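Local structure of 6-phospho-beta-d glycosidase (Streptococcus pyogenes, 5FOO) at residues K270-L275 against P319-D324; G172-Q177 against P181-G186; V192-A197 against W276-E281. The protein probably hydrolyses beta-glucosidic bonds of 6-phosphorylated sugars, as a 6-phospho-beta-glucosidase of glycoside hydrolase family 1. The protein carries 1 engineered substitution. All coordinates share one frame; numbering follows the deposited sequence.

Contact 1 of 3, residues K270-L275 against P319-D324; sequences KKDGVL and PEWYYD. With EDO (1,2-ethanediol), chain L; EDO (1,2-ethanediol), chain K.
The hydroxyl of Y322 meets the carboxylate of D272, and the contact is built round that meeting. Y322 OH donates to D272 OD2 at 2.6 Å, a short bond. OD2 receives it on its syn lone pair and lies in the plane of the tyrosine ring, at its edge. Carboxylate and ring planes differ by 9°, so the two groups are nearly coplanar. OD2 has a second donor, the indole NE1 of W317, just before the 319-324 segment. D272 OD1 is taken by K271, whose NZ forms a salt bridge with it at 2.8 Å, on the syn side but 25° out of the carboxylate plane. Both carboxylate oxygens are therefore satisfied. The lysine chain bends back at its last two torsions, chi3 and chi4, which brings the ammonium group round to its neighbour D272. From there K271 NZ also makes a weak hydrogen bond to Y322 OH at 3.1 Å. Y322 OH thus donates to the aspartate and accepts, weakly, from the lysine. The lysine and the W317 N-H would be expected to stabilise the negative charge of D272.

W321 adds a lighter touch. Its CZ3 lies 3.8 Å from D272 OD2, with the indole well tilted against the carboxylate. Its own NE1 turns elsewhere, to a weak hydrogen bond with S316 O. W321 CB lies above one face of the Y322 ring, toward its rim.

Just after the helix, G273 N bonds back to K270 O, part of a Schellman motif with G273 at positive phi. The contact lies on the surface and joins the C-terminal end of helix 263-271 to the loop between strands 302-305 and 324-325. Y322 also packs on V268 of that helix and on F243 of helix 235-258, while Y323 reaches A240 and A244.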
loop_
_atom_site.group_PDB
_atom_site.type_symbol
_atom_site.label_atom_id
_atom_site.label_comp_id
_atom_site.label_asym_id
_atom_site.label_seq_id
_atom_site.Cartn_x
_atom_site.Cartn_y
_atom_site.Cartn_z
ATOM N N LYS A 270 26.699 1.937 5.891
ATOM C CA LYS A 270 28.023 2.555 5.700
ATOM C C LYS A 270 29.152 1.533 5.841
ATOM O O LYS A 270 30.036 1.485 5.017
ATOM C CB LYS A 270 28.181 3.623 6.740
ATOM C CG LYS A 270 29.304 4.624 6.629
ATOM C CD LYS A 270 29.266 5.344 8.003
ATOM C CE LYS A 270 29.875 6.726 8.046
ATOM N NZ LYS A 270 31.250 6.636 7.494
ATOM N N LYS A 271 29.072 0.694 6.860
ATOM C CA LYS A 271 30.013 -0.372 7.040
ATOM C C LYS A 271 29.986 -1.319 5.862
ATOM O O LYS A 271 31.027 -1.817 5.463
ATOM C CB LYS A 271 29.733 -1.121 8.332
ATOM C CG LYS A 271 30.580 -2.367 8.566
ATOM C CD LYS A 271 30.114 -3.184 9.785
ATOM C CE LYS A 271 28.672 -3.711 9.769
ATOM N NZ LYS A 271 28.306 -4.752 8.763
ATOM N N ASP A 272 28.819 -1.558 5.287
ATOM C CA ASP A 272 28.731 -2.496 4.207
ATOM C C ASP A 272 29.000 -1.816 2.887
ATOM O O ASP A 272 28.795 -2.452 1.866
ATOM C CB ASP A 272 27.363 -3.210 4.127
ATOM C CG ASP A 272 27.076 -4.074 5.324
ATOM O OD1 ASP A 272 28.014 -4.354 6.049
ATOM O OD2 ASP A 272 25.922 -4.521 5.525
ATOM N N GLY A 273 29.358 -0.546 2.872
ATOM C CA GLY A 273 29.626 0.129 1.601
ATOM C C GLY A 273 28.457 0.477 0.696
ATOM O O GLY A 273 28.675 0.676 -0.481
ATOM N N VAL A 274 27.219 0.520 1.207
ATOM C CA VAL A 274 26.065 0.728 0.354
ATOM C C VAL A 274 25.184 1.908 0.748
ATOM O O VAL A 274 24.102 2.075 0.185
ATOM C CB VAL A 274 25.193 -0.567 0.247
ATOM C CG1 VAL A 274 25.978 -1.677 -0.477
ATOM C CG2 VAL A 274 24.689 -1.033 1.610
ATOM N N LEU A 275 25.650 2.734 1.669
ATOM C CA LEU A 275 24.914 3.907 2.091
ATOM C C LEU A 275 24.553 4.839 0.903
ATOM O O LEU A 275 25.353 5.059 -0.009
ATOM C CB LEU A 275 25.676 4.680 3.166
ATOM C CG LEU A 275 24.945 5.876 3.827
ATOM C CD1 LEU A 275 23.780 5.419 4.711
ATOM C CD2 LEU A 275 25.930 6.706 4.627
ATOM N N PRO A 319 19.395 -7.012 2.725
ATOM C CA PRO A 319 19.085 -7.033 4.166
ATOM C C PRO A 319 19.082 -8.439 4.731
ATOM O O PRO A 319 19.393 -8.639 5.922
ATOM C CB PRO A 319 17.670 -6.366 4.242
ATOM C CG PRO A 319 17.100 -6.500 2.855
ATOM C CD PRO A 319 18.309 -6.433 1.919
ATOM N N GLU A 320 18.798 -9.410 3.862
ATOM C CA GLU A 320 18.825 -10.840 4.190
ATOM C C GLU A 320 20.196 -11.473 4.423
ATOM O O GLU A 320 20.286 -12.672 4.770
ATOM C CB GLU A 320 18.007 -11.668 3.170
ATOM C CG GLU A 320 16.542 -11.227 3.111
ATOM C CD GLU A 320 15.565 -12.283 2.593
ATOM O OE1 GLU A 320 15.979 -13.263 1.952
ATOM O OE2 GLU A 320 14.346 -12.109 2.798
ATOM N N TRP A 321 21.242 -10.681 4.323
ATOM C CA TRP A 321 22.522 -11.046 4.906
ATOM C C TRP A 321 22.379 -11.251 6.396
ATOM O O TRP A 321 23.174 -11.956 6.934
ATOM C CB TRP A 321 23.575 -9.930 4.784
ATOM C CG TRP A 321 24.207 -9.650 3.378
ATOM C CD1 TRP A 321 23.799 -10.129 2.180
ATOM C CD2 TRP A 321 25.341 -8.796 3.112
ATOM N NE1 TRP A 321 24.622 -9.639 1.175
ATOM C CE2 TRP A 321 25.577 -8.830 1.732
ATOM C CE3 TRP A 321 26.191 -8.040 3.923
ATOM C CZ2 TRP A 321 26.632 -8.107 1.124
ATOM C CZ3 TRP A 321 27.217 -7.305 3.328
ATOM C CH2 TRP A 321 27.416 -7.334 1.941
ATOM N N TYR A 322 21.452 -10.555 7.077
ATOM C CA TYR A 322 21.388 -10.577 8.526
ATOM C C TYR A 322 20.226 -11.398 9.097
ATOM O O TYR A 322 20.081 -11.451 10.320
ATOM C CB TYR A 322 21.352 -9.143 9.080
ATOM C CG TYR A 322 22.564 -8.364 8.686
ATOM C CD1 TYR A 322 23.779 -8.628 9.258
ATOM C CD2 TYR A 322 22.516 -7.446 7.629
ATOM C CE1 TYR A 322 24.933 -7.967 8.837
ATOM C CE2 TYR A 322 23.648 -6.749 7.215
ATOM C CZ TYR A 322 24.870 -7.023 7.809
ATOM O OH TYR A 322 26.025 -6.338 7.426
ATOM N N TYR A 323 19.390 -12.003 8.250
ATOM C CA TYR A 323 18.282 -12.812 8.747
ATOM C C TYR A 323 17.742 -13.657 7.610
ATOM O O TYR A 323 17.893 -13.281 6.496
ATOM C CB TYR A 323 17.138 -11.907 9.325
ATOM C CG TYR A 323 16.509 -10.936 8.326
ATOM C CD1 TYR A 323 15.459 -11.336 7.506
ATOM C CD2 TYR A 323 17.015 -9.645 8.162
ATOM C CE1 TYR A 323 14.900 -10.473 6.520
ATOM C CE2 TYR A 323 16.476 -8.760 7.192
ATOM C CZ TYR A 323 15.406 -9.178 6.394
ATOM O OH TYR A 323 14.874 -8.329 5.489
ATOM N N ASP A 324 17.086 -14.763 7.955
ATOM C CA ASP A 324 16.339 -15.598 7.070
ATOM C C ASP A 324 14.879 -15.587 7.533
ATOM O O ASP A 324 14.609 -15.419 8.719
ATOM C CB ASP A 324 16.769 -17.100 7.183
ATOM C CG ASP A 324 18.171 -17.395 6.634
ATOM O OD1 ASP A 324 18.865 -16.492 6.145
ATOM O OD2 ASP A 324 18.593 -18.559 6.749
HETATM C C1 EDO L . 17.217 -15.808 3.480
HETATM O O1 EDO L . 17.234 -17.089 2.774
HETATM C C2 EDO L . 18.616 -15.169 3.547
HETATM O O2 EDO L . 19.052 -14.542 4.801
HETATM C C1 EDO K . 22.444 -15.146 4.120
HETATM O O1 EDO K . 23.464 -14.586 4.997
HETATM C C2 EDO K . 22.513 -14.503 2.733
HETATM O O2 EDO K . 21.178 -14.467 2.200
#

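Contact 2 of 3, residues G172-Q177 against P181-G186; sequences GSYLMQ and PAIVDG
S173 and Y174, at the end of helix 166-174, offer their backbone carbonyls to the returning chain at I183 and D185. D185 N donates to Y174 O at 2.9 Å, almost straight at 172°. I183 N donates to S173 O at 3.2 Å and is more bent, at 149°. Between these bonds the backbones lie close. I183 O sits 3.3 Å from Y174 CA in a CA-H...O contact.

The tighter part is round S173 and Y174, which are buried. The Y174 ring and the I183 side chain run side by side in the same direction, with CE1 of Y174 4.0 Å from CD1 of I183. With chi1 at 65°, CG1 sits over the I183 backbone, and the extended chain carries CD1 back to the tyrosine. Y174 OH is hydrogen-bonded to E134 OE2, outside the two segments. At the other end, S173 OG touches P181 CD at 3.6 Å, while its hydrogen bond goes to Y180 O. L175 CD2 rests on G186 CA.

The outer side is looser. Q177 and V184 are exposed, and their side chains meet at an oblique angle. V184 CG2 lies 3.7 Å from Q177 OE1, a van der Waals touch. Q177 CB approaches A182 CB at 4.2 Å.

The whole is a tight reversal of the chain between two successive helices. The chain leaves helix 166-174 at L175, doubles back, and enters helix 186-208 with D185 as N-cap, its OD1 accepting from K188 N. This connection belongs to the excursion between strands 159-161 and 218-224 of the family 1 TIM barrel.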
loop_
_atom_site.group_PDB
_atom_site.type_symbol
_atom_site.label_atom_id
_atom_site.label_comp_id
_atom_site.label_asym_id
_atom_site.label_seq_id
_atom_site.Cartn_x
_atom_site.Cartn_y
_atom_site.Cartn_z
ATOM N N GLY A 172 10.747 -5.262 -4.526
ATOM C CA GLY A 172 10.237 -5.745 -5.812
ATOM C C GLY A 172 11.120 -5.457 -7.009
ATOM O O GLY A 172 11.419 -6.401 -7.814
ATOM N N SER A 173 11.532 -4.199 -7.151
ATOM C CA SER A 173 12.293 -3.758 -8.288
ATOM C C SER A 173 13.798 -4.098 -8.168
ATOM O O SER A 173 14.476 -4.364 -9.182
ATOM C CB SER A 173 12.075 -2.233 -8.553
ATOM O OG SER A 173 10.845 -1.974 -9.279
ATOM N N TYR A 174 14.333 -4.089 -6.956
ATOM C CA TYR A 174 15.786 -4.111 -6.812
ATOM C C TYR A 174 16.400 -5.233 -5.947
ATOM O O TYR A 174 17.586 -5.276 -5.854
ATOM C CB TYR A 174 16.280 -2.732 -6.373
ATOM C CG TYR A 174 16.029 -1.628 -7.426
ATOM C CD1 TYR A 174 16.893 -1.461 -8.479
ATOM C CD2 TYR A 174 14.877 -0.783 -7.372
ATOM C CE1 TYR A 174 16.688 -0.493 -9.458
ATOM C CE2 TYR A 174 14.667 0.223 -8.338
ATOM C CZ TYR A 174 15.572 0.376 -9.385
ATOM O OH TYR A 174 15.394 1.313 -10.379
ATOM N N LEU A 175 15.601 -6.127 -5.350
ATOM C CA LEU A 175 16.122 -7.213 -4.459
ATOM C C LEU A 175 15.541 -8.595 -4.770
ATOM O O LEU A 175 16.275 -9.538 -4.912
ATOM C CB LEU A 175 15.901 -6.901 -2.958
ATOM C CG LEU A 175 16.745 -5.702 -2.472
ATOM C CD1 LEU A 175 16.282 -5.182 -1.091
ATOM C CD2 LEU A 175 18.239 -6.003 -2.444
ATOM N N MET A 176 14.227 -8.702 -4.922
ATOM C CA MET A 176 13.533 -9.982 -4.873
ATOM C C MET A 176 12.811 -10.344 -6.145
ATOM O O MET A 176 12.058 -11.297 -6.155
ATOM C CB MET A 176 12.510 -9.949 -3.723
ATOM C CG MET A 176 13.056 -9.561 -2.345
ATOM S SD MET A 176 14.014 -10.868 -1.541
ATOM C CE MET A 176 12.792 -12.148 -1.103
ATOM N N GLN A 177 12.950 -9.536 -7.188
ATOM C CA GLN A 177 12.458 -9.867 -8.529
ATOM C C GLN A 177 10.950 -10.011 -8.741
ATOM O O GLN A 177 10.531 -10.839 -9.493
ATOM C CB GLN A 177 13.242 -11.070 -9.092
ATOM C CG GLN A 177 14.736 -10.878 -8.972
ATOM C CD GLN A 177 15.508 -12.078 -9.538
ATOM O OE1 GLN A 177 16.063 -12.867 -8.799
ATOM N NE2 GLN A 177 15.541 -12.192 -10.834
ATOM N N PRO A 181 12.221 -3.741 -12.763
ATOM C CA PRO A 181 12.991 -4.248 -13.884
ATOM C C PRO A 181 13.449 -5.604 -13.340
ATOM O O PRO A 181 14.154 -6.300 -14.020
ATOM C CB PRO A 181 14.180 -3.299 -14.055
ATOM C CG PRO A 181 14.357 -2.669 -12.725
ATOM C CD PRO A 181 12.944 -2.612 -12.139
ATOM N N ALA A 182 13.022 -5.969 -12.124
ATOM C CA ALA A 182 13.322 -7.229 -11.484
ATOM C C ALA A 182 14.805 -7.575 -11.493
ATOM O O ALA A 182 15.150 -8.677 -11.836
ATOM C CB ALA A 182 12.543 -8.338 -12.168
ATOM N N ILE A 183 15.645 -6.653 -11.095
ATOM C CA ILE A 183 17.082 -6.861 -11.022
ATOM C C ILE A 183 17.466 -6.990 -9.563
ATOM O O ILE A 183 16.660 -6.728 -8.650
ATOM C CB ILE A 183 17.926 -5.733 -11.721
ATOM C CG1 ILE A 183 17.762 -4.382 -11.034
ATOM C CG2 ILE A 183 17.575 -5.624 -13.204
ATOM C CD1 ILE A 183 18.477 -3.233 -11.715
ATOM N N VAL A 184 18.706 -7.428 -9.345
ATOM C CA VAL A 184 19.173 -7.712 -8.022
ATOM C C VAL A 184 20.322 -6.765 -7.849
ATOM O O VAL A 184 21.397 -7.007 -8.403
ATOM C CB VAL A 184 19.533 -9.223 -7.905
ATOM C CG1 VAL A 184 20.126 -9.568 -6.548
ATOM C CG2 VAL A 184 18.308 -10.053 -8.092
ATOM N N ASP A 185 20.118 -5.644 -7.147
ATOM C CA ASP A 185 21.224 -4.686 -6.948
ATOM C C ASP A 185 21.039 -3.866 -5.669
ATOM O O ASP A 185 20.336 -2.844 -5.666
ATOM C CB ASP A 185 21.340 -3.808 -8.192
ATOM C CG ASP A 185 22.532 -2.890 -8.175
ATOM O OD1 ASP A 185 22.975 -2.497 -7.087
ATOM O OD2 ASP A 185 22.991 -2.515 -9.272
ATOM N N GLY A 186 21.687 -4.314 -4.597
ATOM C CA GLY A 186 21.503 -3.747 -3.246
ATOM C C GLY A 186 21.900 -2.274 -3.174
ATOM O O GLY A 186 21.280 -1.488 -2.508
#

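Contact 3 of 3, residues V192-A197 against W276-E281; sequences VAYNLA and WQSTPE
This is an aromatic contact on the outer helical layer of the TIM barrel, where helix 186-208 meets the loop leading into helix 280-288. Y194, on the helix, and W276, on the loop, form an offset stack. The tyrosine ring and the five-membered ring of the indole have centroids 4.5 Å apart and planes tilted by 30°. Y194 CD2 lies over one face of the indole, 3.4 Å from W276 CD1. The side chains cross at about a right angle. Y194 CB also packs against W276 CB. A chi1 of 171° swings the Y194 ring away from the backbone N and out toward the loop.

The loop then follows the tyrosine outward. Q277 O stands over one face of the ring, 3.6 Å from Y194 CE1, and also accepts from K136 NZ. The two segments meet by van der Waals and ring contacts. Y194 OH is hydrogen-bonded to E282 OE1, in the first turn of helix 280-288, and T279, the N-cap of that helix, accepts from E282 N through OG1. At the far end of the tyrosine, S278 CB comes to 3.2 Å from Y194 OH.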
loop_
_atom_site.group_PDB
_atom_site.type_symbol
_atom_site.label_atom_id
_atom_site.label_comp_id
_atom_site.label_asym_id
_atom_site.label_seq_id
_atom_site.Cartn_x
_atom_site.Cartn_y
_atom_site.Cartn_z
ATOM N N VAL A 192 17.415 3.916 -3.934
ATOM C CA VAL A 192 15.970 3.995 -4.166
ATOM C C VAL A 192 15.173 4.237 -2.882
ATOM O O VAL A 192 14.273 5.088 -2.901
ATOM C CB VAL A 192 15.463 2.787 -4.975
ATOM C CG1 VAL A 192 13.945 2.644 -5.003
ATOM C CG2 VAL A 192 15.927 2.934 -6.440
ATOM N N ALA A 193 15.510 3.528 -1.789
ATOM C CA ALA A 193 14.859 3.731 -0.519
ATOM C C ALA A 193 15.038 5.173 -0.011
ATOM O O ALA A 193 14.061 5.813 0.373
ATOM C CB ALA A 193 15.364 2.744 0.493
ATOM N N TYR A 194 16.272 5.689 -0.050
ATOM C CA TYR A 194 16.475 7.096 0.317
ATOM C C TYR A 194 15.648 8.028 -0.599
ATOM O O TYR A 194 15.018 8.986 -0.122
ATOM C CB TYR A 194 17.947 7.481 0.262
ATOM C CG TYR A 194 18.227 8.949 0.417
ATOM C CD1 TYR A 194 18.219 9.775 -0.647
ATOM C CD2 TYR A 194 18.509 9.481 1.672
ATOM C CE1 TYR A 194 18.468 11.144 -0.495
ATOM C CE2 TYR A 194 18.771 10.830 1.855
ATOM C CZ TYR A 194 18.725 11.664 0.775
ATOM O OH TYR A 194 18.969 12.951 0.988
ATOM N N ASN A 195 15.621 7.720 -1.903
ATOM C CA ASN A 195 14.989 8.609 -2.854
ATOM C C ASN A 195 13.464 8.619 -2.649
ATOM O O ASN A 195 12.831 9.670 -2.751
ATOM C CB ASN A 195 15.350 8.265 -4.295
ATOM C CG ASN A 195 16.786 8.644 -4.666
ATOM O OD1 ASN A 195 17.537 9.288 -3.900
ATOM N ND2 ASN A 195 17.172 8.235 -5.855
ATOM N N LEU A 196 12.886 7.470 -2.295
ATOM C CA LEU A 196 11.440 7.395 -1.969
ATOM C C LEU A 196 11.045 8.186 -0.719
ATOM O O LEU A 196 9.991 8.878 -0.684
ATOM C CB LEU A 196 11.012 5.943 -1.877
ATOM C CG LEU A 196 10.971 5.270 -3.239
ATOM C CD1 LEU A 196 10.897 3.772 -3.016
ATOM C CD2 LEU A 196 9.779 5.704 -4.055
ATOM N N ALA A 197 11.909 8.117 0.287
ATOM C CA ALA A 197 11.730 8.878 1.520
ATOM C C ALA A 197 11.865 10.395 1.302
ATOM O O ALA A 197 11.093 11.141 1.844
ATOM C CB ALA A 197 12.733 8.446 2.554
ATOM N N TRP A 276 23.304 5.318 0.924
ATOM C CA TRP A 276 22.778 6.259 -0.053
ATOM C C TRP A 276 23.617 7.508 -0.104
ATOM O O TRP A 276 24.307 7.851 0.837
ATOM C CB TRP A 276 21.297 6.669 0.268
ATOM C CG TRP A 276 21.067 7.044 1.717
ATOM C CD1 TRP A 276 21.549 8.141 2.383
ATOM C CD2 TRP A 276 20.372 6.264 2.674
ATOM N NE1 TRP A 276 21.225 8.074 3.697
ATOM C CE2 TRP A 276 20.437 6.971 3.907
ATOM C CE3 TRP A 276 19.640 5.068 2.593
ATOM C CZ2 TRP A 276 19.780 6.545 5.060
ATOM C CZ3 TRP A 276 18.995 4.602 3.769
ATOM C CH2 TRP A 276 19.077 5.337 4.980
ATOM N N GLN A 277 23.524 8.173 -1.228
ATOM C CA GLN A 277 24.021 9.537 -1.363
ATOM C C GLN A 277 22.961 10.547 -0.895
ATOM O O GLN A 277 21.855 10.601 -1.452
ATOM C CB GLN A 277 24.333 9.809 -2.845
ATOM C CG GLN A 277 25.632 9.218 -3.303
ATOM C CD GLN A 277 26.829 9.992 -2.746
ATOM O OE1 GLN A 277 26.945 11.213 -2.957
ATOM N NE2 GLN A 277 27.716 9.299 -2.013
ATOM N N SER A 278 23.309 11.413 0.049
ATOM C CA SER A 278 22.403 12.439 0.470
ATOM C C SER A 278 23.098 13.793 0.442
ATOM O O SER A 278 24.283 13.842 0.281
ATOM C CB SER A 278 21.952 12.084 1.875
ATOM O OG SER A 278 22.992 12.313 2.792
ATOM N N THR A 279 22.365 14.887 0.591
ATOM C CA THR A 279 22.956 16.206 0.863
ATOM C C THR A 279 22.402 16.761 2.154
ATOM O O THR A 279 21.322 16.351 2.605
ATOM C CB THR A 279 22.720 17.212 -0.273
ATOM O OG1 THR A 279 21.361 17.643 -0.260
ATOM C CG2 THR A 279 23.049 16.585 -1.653
ATOM N N PRO A 280 23.145 17.693 2.798
ATOM C CA PRO A 280 22.568 18.315 3.989
ATOM C C PRO A 280 21.195 19.011 3.766
ATOM O O PRO A 280 20.337 19.003 4.682
ATOM C CB PRO A 280 23.661 19.325 4.448
ATOM C CG PRO A 280 24.908 18.903 3.735
ATOM C CD PRO A 280 24.450 18.284 2.436
ATOM N N GLU A 281 20.965 19.583 2.585
ATOM C CA GLU A 281 19.691 20.283 2.255
ATOM C C GLU A 281 18.517 19.282 2.191
ATOM O O GLU A 281 17.416 19.513 2.657
ATOM C CB GLU A 281 19.809 21.016 0.890
ATOM C CG GLU A 281 20.821 22.185 0.784
ATOM C CD GLU A 281 22.341 21.786 0.822
ATOM O OE1 GLU A 281 22.782 20.659 0.430
ATOM O OE2 GLU A 281 23.132 22.636 1.277
#

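In the fold
Along the chain, contact 2 closes before either of the others opens. Contacts 1 and 3 alternate along the chain, and 270-275 runs straight into 276-281. The centres of contact 1 and contact 2 are about 15 Å apart. Those of contact 1 and contact 3 are about 17 Å apart. Those of contact 2 and contact 3 are about 18 Å apart. Helix 186-208 starts at contact 2 and carries Y194 of contact 3. Y174 CE2 packs on V192 CG2 at 3.5 Å, and P319 CD of contact 1 touches L175 CD1 at 3.8 Å. Together they tie connections following barrel strands 159-161, 218-224 and 293-297. None of the three contacts includes a residue lining the 6-phosphocyclophellitol pocket.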